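Side-chain contact in probable aminotransferase (Pseudomonas aeruginosa, PDB 5YKR), which belongs to the class-III aminotransferase family and carries a covalently bound pyridoxal phosphate, consistent with a cofactor-dependent enzyme: residues G240-A243 with G244-E247. Sequence-based numbering, arbitrary orientation.
Sequences GFHA and GLRE
Gly244 N donates to Gly240 O over 3.1 Å, closing the first turn of helix 241-251 back onto its N-cap residue. Next comes Leu245, which does most of the side-chain work. Its N-H bonds to Phe241 O at 2.7 Å. Two torsions, chi1 172° with CG anti to the backbone N and chi2 61°, together bring its methyl CD2 against both neighbouring rings: it lies 4.0 Å from Phe241 CE2, while its CB sits over one face of that phenyl ring. CD2 also comes 3.9 Å from His242 ND1, approaching the imidazole obliquely, and the two side chains run alongside each other in the same direction. The other imidazole nitrogen, NE2, is hydrogen-bonded to Pro227 O, which helps to set the turn of the ring. Arg246 N reaches His242 O at 2.9 Å, and Glu247 N bonds Ala243 O at 3.0 Å. Both side chains lead away, Arg246 to a salt bridge with Asp280 and a bond to Glu278 O, Glu247 to Arg251. The helix links strands 220-225 and 255-259 in a beta-alpha-beta unit. Its backbone bonds hold the turns, so the apolar face made by Phe241 and Leu245 can pack it on helix 208-215 and strand 255-259.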
loop_
_atom_site.group_PDB
_atom_site.type_symbol
_atom_site.label_atom_id
_atom_site.label_comp_id
_atom_site.label_asym_id
_atom_site.label_seq_id
_atom_site.Cartn_x
_atom_site.Cartn_y
_atom_site.Cartn_z
ATOM N N GLY A 240 -9.963 19.857 -27.465
ATOM C CA GLY A 240 -10.829 20.658 -26.580
ATOM C C GLY A 240 -11.279 19.977 -25.291
ATOM O O GLY A 240 -11.882 20.625 -24.431
ATOM N N PHE A 241 -11.010 18.678 -25.136
ATOM C CA PHE A 241 -11.578 17.956 -23.962
ATOM C C PHE A 241 -10.995 18.459 -22.652
ATOM O O PHE A 241 -11.714 18.794 -21.706
ATOM C CB PHE A 241 -11.406 16.450 -24.080
ATOM C CG PHE A 241 -11.893 15.707 -22.871
ATOM C CD1 PHE A 241 -13.233 15.632 -22.603
ATOM C CD2 PHE A 241 -11.004 15.108 -21.984
ATOM C CE1 PHE A 241 -13.701 14.986 -21.465
ATOM C CE2 PHE A 241 -11.467 14.456 -20.854
ATOM C CZ PHE A 241 -12.832 14.393 -20.598
ATOM N N HIS A 242 -9.665 18.542 -22.594
ATOM C CA HIS A 242 -9.054 19.045 -21.351
ATOM C C HIS A 242 -9.471 20.460 -20.960
ATOM O O HIS A 242 -9.678 20.738 -19.795
ATOM C CB HIS A 242 -7.523 18.859 -21.358
ATOM C CG HIS A 242 -7.125 17.504 -20.895
ATOM N ND1 HIS A 242 -7.439 17.050 -19.617
ATOM C CD2 HIS A 242 -6.599 16.444 -21.564
ATOM C CE1 HIS A 242 -7.064 15.783 -19.514
ATOM N NE2 HIS A 242 -6.552 15.389 -20.671
ATOM N N ALA A 243 -9.609 21.339 -21.952
ATOM C CA ALA A 243 -10.057 22.679 -21.670
ATOM C C ALA A 243 -11.472 22.664 -21.101
ATOM O O ALA A 243 -11.749 23.344 -20.130
ATOM C CB ALA A 243 -9.990 23.526 -22.923
ATOM N N GLY A 244 -12.337 21.826 -21.662
ATOM C CA GLY A 244 -13.718 21.695 -21.179
ATOM C C GLY A 244 -13.811 21.062 -19.812
ATOM O O GLY A 244 -14.572 21.473 -18.957
ATOM N N LEU A 245 -13.009 20.015 -19.610
ATOM C CA LEU A 245 -12.924 19.352 -18.328
ATOM C C LEU A 245 -12.503 20.335 -17.245
ATOM O O LEU A 245 -13.059 20.355 -16.141
ATOM C CB LEU A 245 -11.967 18.155 -18.438
ATOM C CG LEU A 245 -11.589 17.436 -17.118
ATOM C CD1 LEU A 245 -12.823 16.858 -16.440
ATOM C CD2 LEU A 245 -10.597 16.333 -17.458
ATOM N N ARG A 246 -11.478 21.121 -17.537
ATOM C CA ARG A 246 -10.991 22.079 -16.549
ATOM C C ARG A 246 -12.038 23.153 -16.274
ATOM O O ARG A 246 -12.224 23.542 -15.138
ATOM C CB ARG A 246 -9.656 22.674 -16.994
ATOM C CG ARG A 246 -9.100 23.749 -16.105
ATOM C CD ARG A 246 -8.600 23.230 -14.759
ATOM N NE ARG A 246 -9.691 22.884 -13.836
ATOM C CZ ARG A 246 -9.531 22.635 -12.542
ATOM N NH1 ARG A 246 -8.308 22.616 -12.010
ATOM N NH2 ARG A 246 -10.580 22.398 -11.771
ATOM N N GLU A 247 -12.673 23.660 -17.341
ATOM C CA GLU A 247 -13.674 24.696 -17.182
ATOM C C GLU A 247 -14.887 24.217 -16.365
ATOM O O GLU A 247 -15.342 24.920 -15.456
ATOM C CB GLU A 247 -14.045 25.313 -18.534
ATOM C CG GLU A 247 -14.936 26.569 -18.434
ATOM C CD GLU A 247 -16.428 26.281 -18.214
ATOM O OE1 GLU A 247 -16.936 25.208 -18.660
ATOM O OE2 GLU A 247 -17.119 27.104 -17.587
#